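Local coordinates for protein putative Acetyltransferase (Pyrococcus horikoshii, PDB 3DDD) that binds coenzyme A and probably transfers an acyl group from its thioester form, as a member of the GNAT acetyltransferase family, at residues Ala200-Phe205 / Val217-Val223; Tyr190-Arg196 / Gly206-Arg210; Gly160-Val164 / Arg196-Glu201. All coordinates share one frame; numbering follows the deposited sequence.

The three contacts all draw on one run of chain, in which helix 184-192 leads into strand 196-200 and then strand 204-209. Contact 3 adds strand 161-164, and contact 1 the end of strand 212-218 with the start of helix 221-233. Contacts 1 and 2 both use strand 204-209, with centres about 18 Å apart. The centre of contact 3 lies about 10 Å from that of contact 1 and about 12 Å from that of contact 2. It shares Ala200 and Glu201 with the first and Arg196 with the second. Phe205 of contact 1 packs on Leu197 of contact 3. All three lie away from the coenzyme A pocket.

Contact 1. Residues Ala200-Phe205 / Val217-Val223; sequences AENEGF and VADSPRV
Ala200 places CB 3.7 Å from CG1 of Val223, in the first turn of helix 221-233. Glu201 comes next and reaches Arg222. Its OE2 forms a salt bridge with Arg222 NH2 at 3.0 Å, at the edge of the guanidinium, and the same NH2 also donates to OE1. One nitrogen thus serves both oxygens, with the two flat groups only 13° apart in tilt. Arg222 can reach this carboxylate because its chain bends at chi3 (-86°). Lys226 is a second cation on Glu201 OE2. Glu203 OE1 makes a long salt bridge to Arg222 NH1, and Val223 CG2 sits against both acids, 3.4 Å from Glu203 OE1. The Glu203 carbonyl O accepts from Asp219 N at 2.8 Å in a nearly straight bond. Glu203 and Gly204 together face Ala200 as a classic beta bulge. Gly204 CA lies 4.0 Å from Ala218 CA, and a side chain on this glycine would run into Val223 CG1. Phe205 closes the segment, pairing with Val217 through two backbone hydrogen bonds. Its ring lies beside the valine, CE2 to Val217 CB 3.8 Å. Ser220 is the N-cap of helix 221-233, its OG accepting a weak bond from Val223 N. Outside the segments, Phe205 and Val217 both touch helix 169-179, and Val217 and Ala218 touch strand 279-281.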
loop_
_atom_site.group_PDB
_atom_site.type_symbol
_atom_site.label_atom_id
_atom_site.label_comp_id
_atom_site.label_asym_id
_atom_site.label_seq_id
_atom_site.Cartn_x
_atom_site.Cartn_y
_atom_site.Cartn_z
ATOM N N ALA A 200 -10.012 -10.912 -17.229
ATOM C CA ALA A 200 -10.834 -12.074 -17.551
ATOM C C ALA A 200 -12.162 -11.539 -17.986
ATOM O O ALA A 200 -12.763 -10.757 -17.261
ATOM C CB ALA A 200 -11.031 -12.945 -16.353
ATOM N N GLU A 201 -12.618 -11.958 -19.168
ATOM C CA GLU A 201 -13.949 -11.601 -19.639
ATOM C C GLU A 201 -13.961 -10.061 -19.548
ATOM O O GLU A 201 -12.908 -9.418 -19.846
ATOM C CB GLU A 201 -14.988 -12.381 -18.789
ATOM C CG GLU A 201 -14.881 -13.914 -19.106
ATOM C CD GLU A 201 -15.220 -14.905 -17.963
ATOM O OE1 GLU A 201 -16.247 -14.712 -17.269
ATOM O OE2 GLU A 201 -14.457 -15.906 -17.793
ATOM N N ASN A 202 -15.076 -9.462 -19.140
ATOM C CA ASN A 202 -15.015 -8.076 -18.656
ATOM C C ASN A 202 -15.490 -8.003 -17.212
ATOM O O ASN A 202 -16.183 -7.066 -16.820
ATOM C CB ASN A 202 -15.843 -7.142 -19.539
ATOM C CG ASN A 202 -15.183 -6.860 -20.888
ATOM O OD1 ASN A 202 -14.284 -7.592 -21.326
ATOM N ND2 ASN A 202 -15.639 -5.788 -21.558
ATOM N N GLU A 203 -15.097 -8.999 -16.423
ATOM C CA GLU A 203 -15.638 -9.225 -15.079
ATOM C C GLU A 203 -14.570 -9.231 -13.998
ATOM O O GLU A 203 -14.884 -9.417 -12.828
ATOM C CB GLU A 203 -16.357 -10.578 -15.017
ATOM C CG GLU A 203 -17.611 -10.749 -15.881
ATOM C CD GLU A 203 -18.160 -12.183 -15.785
ATOM O OE1 GLU A 203 -18.013 -12.815 -14.703
ATOM O OE2 GLU A 203 -18.733 -12.676 -16.783
ATOM N N GLY A 204 -13.303 -9.060 -14.366
ATOM C CA GLY A 204 -12.279 -9.019 -13.353
ATOM C C GLY A 204 -10.914 -8.701 -13.881
ATOM O O GLY A 204 -10.673 -8.825 -15.063
ATOM N N PHE A 205 -10.042 -8.254 -12.985
ATOM C CA PHE A 205 -8.654 -7.976 -13.316
ATOM C C PHE A 205 -7.746 -8.205 -12.112
ATOM O O PHE A 205 -8.183 -8.134 -10.952
ATOM C CB PHE A 205 -8.459 -6.539 -13.863
ATOM C CG PHE A 205 -8.395 -5.480 -12.796
ATOM C CD1 PHE A 205 -7.187 -5.119 -12.228
ATOM C CD2 PHE A 205 -9.555 -4.832 -12.368
ATOM C CE1 PHE A 205 -7.120 -4.170 -11.255
ATOM C CE2 PHE A 205 -9.510 -3.872 -11.382
ATOM C CZ PHE A 205 -8.298 -3.539 -10.810
ATOM N N VAL A 217 -9.533 -7.760 -8.358
ATOM C CA VAL A 217 -10.955 -7.413 -8.320
ATOM C C VAL A 217 -11.718 -8.300 -9.318
ATOM O O VAL A 217 -11.274 -8.462 -10.460
ATOM C CB VAL A 217 -11.187 -5.916 -8.641
ATOM C CG1 VAL A 217 -12.692 -5.542 -8.557
ATOM C CG2 VAL A 217 -10.374 -5.055 -7.674
ATOM N N ALA A 218 -12.806 -8.922 -8.864
ATOM C CA ALA A 218 -13.614 -9.828 -9.712
ATOM C C ALA A 218 -15.074 -9.843 -9.301
ATOM O O ALA A 218 -15.381 -9.887 -8.112
ATOM C CB ALA A 218 -13.080 -11.253 -9.666
ATOM N N ASP A 219 -15.965 -9.845 -10.295
ATOM C CA ASP A 219 -17.418 -9.961 -10.068
ATOM C C ASP A 219 -17.849 -11.321 -9.531
ATOM O O ASP A 219 -18.962 -11.430 -9.011
ATOM C CB ASP A 219 -18.213 -9.716 -11.370
ATOM C CG ASP A 219 -18.501 -8.230 -11.643
ATOM O OD1 ASP A 219 -18.522 -7.395 -10.698
ATOM O OD2 ASP A 219 -18.737 -7.900 -12.838
ATOM N N SER A 220 -17.024 -12.360 -9.703
ATOM C CA SER A 220 -17.306 -13.674 -9.095
ATOM C C SER A 220 -16.060 -14.407 -8.639
ATOM O O SER A 220 -14.969 -14.156 -9.132
ATOM C CB SER A 220 -18.089 -14.585 -10.052
ATOM O OG SER A 220 -17.341 -14.896 -11.203
ATOM N N PRO A 221 -16.215 -15.325 -7.683
ATOM C CA PRO A 221 -15.079 -16.148 -7.299
ATOM C C PRO A 221 -14.471 -16.937 -8.436
ATOM O O PRO A 221 -13.254 -17.132 -8.440
ATOM C CB PRO A 221 -15.668 -17.090 -6.252
ATOM C CG PRO A 221 -16.826 -16.302 -5.666
ATOM C CD PRO A 221 -17.409 -15.610 -6.859
ATOM N N ARG A 222 -15.279 -17.408 -9.390
ATOM C CA ARG A 222 -14.703 -18.185 -10.492
ATOM C C ARG A 222 -13.816 -17.338 -11.394
ATOM O O ARG A 222 -12.784 -17.814 -11.809
ATOM C CB ARG A 222 -15.726 -18.974 -11.312
ATOM C CG ARG A 222 -16.850 -18.193 -11.906
ATOM C CD ARG A 222 -17.560 -19.010 -13.026
ATOM N NE ARG A 222 -16.858 -18.809 -14.285
ATOM C CZ ARG A 222 -17.017 -17.757 -15.085
ATOM N NH1 ARG A 222 -17.883 -16.783 -14.795
ATOM N NH2 ARG A 222 -16.299 -17.681 -16.195
ATOM N N VAL A 223 -14.202 -16.098 -11.676
ATOM C CA VAL A 223 -13.346 -15.192 -12.432
ATOM C C VAL A 223 -12.076 -14.828 -11.642
ATOM O O VAL A 223 -10.967 -14.848 -12.212
ATOM C CB VAL A 223 -14.118 -13.958 -12.930
ATOM C CG1 VAL A 223 -13.179 -12.869 -13.362
ATOM C CG2 VAL A 223 -15.049 -14.373 -14.112
#

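Contact 2. Residues Tyr190-Arg196 / Gly206-Arg210; sequences YMRRGAR and GLVYR. With EDO (1,2-ethanediol), chain D.
Tyr190 and Tyr209 form a T-shaped pair at the apolar centre, with the edge of Tyr190 toward the face of Tyr209. The ring centroids are 5.1 Å apart and the planes meet at 73°. Tyr190 CD1 stands over the rim of the Tyr209 ring rather than its middle. On the opposite face, CG of Arg210 sits over the centre, so the ring is held between an aromatic edge and an aliphatic chain. Ala195 adds its methyl group, with CB 3.8 Å from Tyr209 CB. The same CB also touches CD1 of Leu207. That leucine reaches the helix because its CG is anti to the backbone N (chi1 -175°): CD1 lies 3.8 Å from CG of Met191, present as selenomethionine, and CD2 packs on Tyr190 CB. Further out, the backbones of Arg196 and Val208 form an antiparallel hydrogen-bonded pair, with Arg196 N to Val208 O at 2.7 Å. At the polar edge a 1,2-ethanediol, probably from the crystallisation liquor, accepts from Arg210 N through O1 at 3.0 Å, and weakly from Arg196 NE through O2. The Arg196 guanidinium salt-bridges Glu163, and Arg193 turns its own away to salt bridges with Glu55 and Glu59. The helix ends in a Schellman motif with Gly194 at C-prime: Ala195 N bonds to Tyr190 O and Gly194 N to Met191 O, and the chain then turns into strand 196-200.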
loop_
_atom_site.group_PDB
_atom_site.type_symbol
_atom_site.label_atom_id
_atom_site.label_comp_id
_atom_site.label_asym_id
_atom_site.label_seq_id
_atom_site.Cartn_x
_atom_site.Cartn_y
_atom_site.Cartn_z
ATOM N N TYR A 190 2.806 1.601 -11.810
ATOM C CA TYR A 190 3.291 0.227 -11.777
ATOM C C TYR A 190 3.453 -0.412 -13.155
ATOM O O TYR A 190 4.419 -1.140 -13.406
ATOM C CB TYR A 190 2.379 -0.646 -10.911
ATOM C CG TYR A 190 2.700 -0.539 -9.449
ATOM C CD1 TYR A 190 3.721 -1.291 -8.894
ATOM C CD2 TYR A 190 1.998 0.328 -8.626
ATOM C CE1 TYR A 190 4.046 -1.191 -7.555
ATOM C CE2 TYR A 190 2.294 0.444 -7.283
ATOM C CZ TYR A 190 3.322 -0.318 -6.746
ATOM O OH TYR A 190 3.619 -0.203 -5.417
HETATM N N MSE A 191 2.504 -0.154 -14.034
HETATM C CA MSE A 191 2.570 -0.643 -15.387
HETATM C C MSE A 191 3.707 0.018 -16.158
HETATM O O MSE A 191 4.313 -0.635 -17.019
HETATM C CB MSE A 191 1.235 -0.485 -16.095
HETATM C CG MSE A 191 0.174 -1.427 -15.593
HETATM SE SE MSE A 191 -1.639 -0.981 -16.185
HETATM C CE MSE A 191 -1.371 -1.379 -18.097
ATOM N N ARG A 192 4.059 1.267 -15.856
ATOM C CA ARG A 192 5.300 1.822 -16.472
ATOM C C ARG A 192 6.559 1.025 -16.094
ATOM O O ARG A 192 7.535 1.020 -16.860
ATOM C CB ARG A 192 5.484 3.300 -16.165
ATOM C CG ARG A 192 4.434 4.190 -16.887
ATOM C CD ARG A 192 4.800 5.670 -16.841
ATOM N NE ARG A 192 4.631 6.221 -15.498
ATOM C CZ ARG A 192 3.455 6.621 -15.027
ATOM N NH1 ARG A 192 2.380 6.524 -15.793
ATOM N NH2 ARG A 192 3.344 7.095 -13.791
ATOM N N ARG A 193 6.532 0.326 -14.948
ATOM C CA ARG A 193 7.681 -0.449 -14.501
ATOM C C ARG A 193 7.588 -1.936 -14.764
ATOM O O ARG A 193 8.368 -2.692 -14.219
ATOM C CB ARG A 193 7.903 -0.279 -13.016
ATOM C CG ARG A 193 7.794 1.098 -12.558
ATOM C CD ARG A 193 9.108 1.722 -12.291
ATOM N NE ARG A 193 8.856 3.109 -11.928
ATOM C CZ ARG A 193 9.782 3.958 -11.517
ATOM N NH1 ARG A 193 11.050 3.560 -11.350
ATOM N NH2 ARG A 193 9.415 5.208 -11.250
ATOM N N GLY A 194 6.611 -2.360 -15.539
ATOM C CA GLY A 194 6.575 -3.722 -16.018
ATOM C C GLY A 194 5.463 -4.561 -15.447
ATOM O O GLY A 194 5.314 -5.714 -15.842
ATOM N N ALA A 195 4.678 -3.986 -14.534
ATOM C CA ALA A 195 3.550 -4.685 -13.935
ATOM C C ALA A 195 2.590 -5.078 -15.041
ATOM O O ALA A 195 2.422 -4.335 -15.993
ATOM C CB ALA A 195 2.850 -3.804 -12.896
ATOM N N ARG A 196 1.976 -6.256 -14.917
ATOM C CA ARG A 196 1.146 -6.816 -15.971
ATOM C C ARG A 196 -0.303 -6.753 -15.559
ATOM O O ARG A 196 -0.628 -7.175 -14.463
ATOM C CB ARG A 196 1.493 -8.265 -16.177
ATOM C CG ARG A 196 2.982 -8.545 -16.550
ATOM C CD ARG A 196 3.245 -10.048 -16.301
ATOM N NE ARG A 196 4.543 -10.557 -16.739
ATOM C CZ ARG A 196 4.849 -10.831 -17.994
ATOM N NH1 ARG A 196 3.970 -10.624 -18.967
ATOM N NH2 ARG A 196 6.048 -11.302 -18.267
ATOM N N GLY A 206 -6.482 -8.475 -12.421
ATOM C CA GLY A 206 -5.418 -8.499 -11.440
ATOM C C GLY A 206 -4.167 -7.835 -11.987
ATOM O O GLY A 206 -3.905 -7.891 -13.196
ATOM N N LEU A 207 -3.411 -7.181 -11.098
ATOM C CA LEU A 207 -2.167 -6.525 -11.484
ATOM C C LEU A 207 -1.023 -7.313 -10.879
ATOM O O LEU A 207 -1.057 -7.609 -9.717
ATOM C CB LEU A 207 -2.143 -5.087 -10.995
ATOM C CG LEU A 207 -0.940 -4.240 -11.424
ATOM C CD1 LEU A 207 -0.998 -3.919 -12.920
ATOM C CD2 LEU A 207 -0.952 -2.966 -10.573
ATOM N N VAL A 208 -0.055 -7.713 -11.690
ATOM C CA VAL A 208 1.046 -8.540 -11.221
ATOM C C VAL A 208 2.317 -7.731 -11.382
ATOM O O VAL A 208 2.650 -7.316 -12.484
ATOM C CB VAL A 208 1.139 -9.881 -12.008
ATOM C CG1 VAL A 208 2.308 -10.720 -11.515
ATOM C CG2 VAL A 208 -0.127 -10.645 -11.862
ATOM N N TYR A 209 3.000 -7.492 -10.265
ATOM C CA TYR A 209 4.233 -6.760 -10.244
ATOM C C TYR A 209 5.196 -7.525 -9.381
ATOM O O TYR A 209 4.908 -7.742 -8.211
ATOM C CB TYR A 209 4.010 -5.354 -9.648
ATOM C CG TYR A 209 5.299 -4.564 -9.558
ATOM C CD1 TYR A 209 6.020 -4.221 -10.714
ATOM C CD2 TYR A 209 5.822 -4.186 -8.331
ATOM C CE1 TYR A 209 7.196 -3.492 -10.631
ATOM C CE2 TYR A 209 7.007 -3.488 -8.247
ATOM C CZ TYR A 209 7.676 -3.121 -9.393
ATOM O OH TYR A 209 8.871 -2.445 -9.258
ATOM N N ARG A 210 6.335 -7.933 -9.947
ATOM C CA ARG A 210 7.274 -8.798 -9.253
ATOM C C ARG A 210 6.561 -10.079 -8.767
ATOM O O ARG A 210 5.899 -10.781 -9.550
ATOM C CB ARG A 210 7.918 -8.041 -8.119
ATOM C CG ARG A 210 8.550 -6.689 -8.543
ATOM C CD ARG A 210 9.645 -6.862 -9.566
ATOM N NE ARG A 210 10.397 -5.633 -9.843
ATOM C CZ ARG A 210 11.552 -5.275 -9.277
ATOM N NH1 ARG A 210 12.149 -6.030 -8.353
ATOM N NH2 ARG A 210 12.124 -4.135 -9.641
HETATM C C1 EDO D . 6.208 -7.943 -13.373
HETATM O O1 EDO D . 6.987 -6.946 -12.735
HETATM C C2 EDO D . 7.008 -9.234 -13.255
HETATM O O2 EDO D . 6.289 -10.267 -13.928
#

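Contact 3. Residues Gly160-Val164 / Arg196-Glu201; sequences GVVEV and RLLCAE. With EDO (1,2-ethanediol), chain D.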
loop_
_atom_site.group_PDB
_atom_site.type_symbol
_atom_site.label_atom_id
_atom_site.label_comp_id
_atom_site.label_asym_id
_atom_site.label_seq_id
_atom_site.Cartn_x
_atom_site.Cartn_y
_atom_site.Cartn_z
ATOM N N GLY A 160 -8.853 -18.004 -21.128
ATOM C CA GLY A 160 -9.674 -16.786 -21.086
ATOM C C GLY A 160 -9.133 -15.568 -20.357
ATOM O O GLY A 160 -9.827 -14.541 -20.302
ATOM N N VAL A 161 -7.914 -15.664 -19.818
ATOM C CA VAL A 161 -7.258 -14.521 -19.133
ATOM C C VAL A 161 -6.185 -13.945 -20.036
ATOM O O VAL A 161 -5.313 -14.662 -20.463
ATOM C CB VAL A 161 -6.619 -14.927 -17.776
ATOM C CG1 VAL A 161 -5.940 -13.717 -17.090
ATOM C CG2 VAL A 161 -7.669 -15.503 -16.881
ATOM N N VAL A 162 -6.244 -12.643 -20.295
ATOM C CA VAL A 162 -5.356 -11.993 -21.240
ATOM C C VAL A 162 -4.626 -10.856 -20.518
ATOM O O VAL A 162 -5.143 -10.265 -19.578
ATOM C CB VAL A 162 -6.147 -11.413 -22.477
ATOM C CG1 VAL A 162 -6.690 -12.521 -23.359
ATOM C CG2 VAL A 162 -7.288 -10.543 -22.032
ATOM N N GLU A 163 -3.412 -10.560 -20.955
ATOM C CA GLU A 163 -2.711 -9.391 -20.476
ATOM C C GLU A 163 -2.912 -8.258 -21.465
ATOM O O GLU A 163 -2.761 -8.450 -22.663
ATOM C CB GLU A 163 -1.223 -9.660 -20.286
ATOM C CG GLU A 163 -0.519 -8.366 -19.871
ATOM C CD GLU A 163 0.981 -8.474 -19.768
ATOM O OE1 GLU A 163 1.499 -9.592 -19.896
ATOM O OE2 GLU A 163 1.620 -7.406 -19.548
ATOM N N VAL A 164 -3.247 -7.079 -20.954
ATOM C CA VAL A 164 -3.518 -5.900 -21.788
ATOM C C VAL A 164 -2.525 -4.745 -21.467
ATOM O O VAL A 164 -2.164 -4.536 -20.321
ATOM C CB VAL A 164 -5.014 -5.493 -21.667
ATOM C CG1 VAL A 164 -5.894 -6.562 -22.285
ATOM C CG2 VAL A 164 -5.425 -5.353 -20.254
ATOM N N ARG A 196 1.976 -6.256 -14.917
ATOM C CA ARG A 196 1.146 -6.816 -15.971
ATOM C C ARG A 196 -0.303 -6.753 -15.559
ATOM O O ARG A 196 -0.628 -7.175 -14.463
ATOM C CB ARG A 196 1.493 -8.265 -16.177
ATOM C CG ARG A 196 2.982 -8.545 -16.550
ATOM C CD ARG A 196 3.245 -10.048 -16.301
ATOM N NE ARG A 196 4.543 -10.557 -16.739
ATOM C CZ ARG A 196 4.849 -10.831 -17.994
ATOM N NH1 ARG A 196 3.970 -10.624 -18.967
ATOM N NH2 ARG A 196 6.048 -11.302 -18.267
ATOM N N LEU A 197 -1.175 -6.259 -16.444
ATOM C CA LEU A 197 -2.596 -6.194 -16.151
ATOM C C LEU A 197 -3.308 -7.399 -16.805
ATOM O O LEU A 197 -3.379 -7.533 -18.035
ATOM C CB LEU A 197 -3.166 -4.846 -16.591
ATOM C CG LEU A 197 -4.667 -4.609 -16.409
ATOM C CD1 LEU A 197 -5.063 -4.524 -14.937
ATOM C CD2 LEU A 197 -5.074 -3.374 -17.177
ATOM N N LEU A 198 -3.826 -8.285 -15.965
ATOM C CA LEU A 198 -4.490 -9.489 -16.440
ATOM C C LEU A 198 -5.980 -9.273 -16.313
ATOM O O LEU A 198 -6.428 -8.781 -15.300
ATOM C CB LEU A 198 -4.050 -10.702 -15.629
ATOM C CG LEU A 198 -2.546 -10.992 -15.569
ATOM C CD1 LEU A 198 -2.302 -12.236 -14.703
ATOM C CD2 LEU A 198 -1.939 -11.178 -16.969
ATOM N N CYS A 199 -6.730 -9.636 -17.349
ATOM C CA CYS A 199 -8.143 -9.379 -17.432
ATOM C C CYS A 199 -8.864 -10.652 -17.851
ATOM O O CYS A 199 -8.389 -11.376 -18.725
ATOM C CB CYS A 199 -8.403 -8.288 -18.482
ATOM S SG CYS A 199 -7.693 -6.616 -18.102
ATOM N N ALA A 200 -10.012 -10.912 -17.229
ATOM C CA ALA A 200 -10.834 -12.074 -17.551
ATOM C C ALA A 200 -12.162 -11.539 -17.986
ATOM O O ALA A 200 -12.763 -10.757 -17.261
ATOM C CB ALA A 200 -11.031 -12.945 -16.353
ATOM N N GLU A 201 -12.618 -11.958 -19.168
ATOM C CA GLU A 201 -13.949 -11.601 -19.639
ATOM C C GLU A 201 -13.961 -10.061 -19.548
ATOM O O GLU A 201 -12.908 -9.418 -19.846
ATOM C CB GLU A 201 -14.988 -12.381 -18.789
ATOM C CG GLU A 201 -14.881 -13.914 -19.106
ATOM C CD GLU A 201 -15.220 -14.905 -17.963
ATOM O OE1 GLU A 201 -16.247 -14.712 -17.269
ATOM O OE2 GLU A 201 -14.457 -15.906 -17.793
HETATM C C1 EDO D . 6.208 -7.943 -13.373
HETATM O O1 EDO D . 6.987 -6.946 -12.735
HETATM C C2 EDO D . 7.008 -9.234 -13.255
HETATM O O2 EDO D . 6.289 -10.267 -13.928
HETATM O O HOH W 1 0.075 -5.223 -18.829
#
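Strands 161-164 and 196-200 run antiparallel, at 142° between their directions, and Val162 and Cys199 form a hydrogen-bonded pair in which Val162 N meets Cys199 O at 2.9 Å and Cys199 N returns the bond to Val162 O. On one face Val161 CG1 touches Leu198 CB, and Leu198 CD2 lies 3.7 Å from Glu163 CB. On the other face a single methyl of Val164, CG2, touches both Leu197 CD2 and Cys199 SG, the latter at 3.4 Å. Trp170 and Val171 of helix 169-179 also lie against Cys199. Glu163 holds its chain extended, with CG opposite the backbone N (chi1 176°). This carries the carboxylate along neighbouring strand 196-200 to Arg196. OE1 accepts from Arg196 NH1 at 2.8 Å as a salt bridge. The bond is short but bent; it lies in the guanidinium plane and enters the syn side of the carboxylate somewhat out of plane, with the two flat groups 73° apart. Meanwhile OE2 rests on Arg196 CB and CG. A water donates to Glu163 OE2 at 2.8 Å and to Val164 O, and accepts from Leu197 N. With an alanine in place of Glu163, Arg196 would probably lose its charge partner and the water one of its three anchors. Beyond the direct bond of Val164 N to Leu197 O, the pairing thus continues through this water and probably depends on the Glu163 carboxylate.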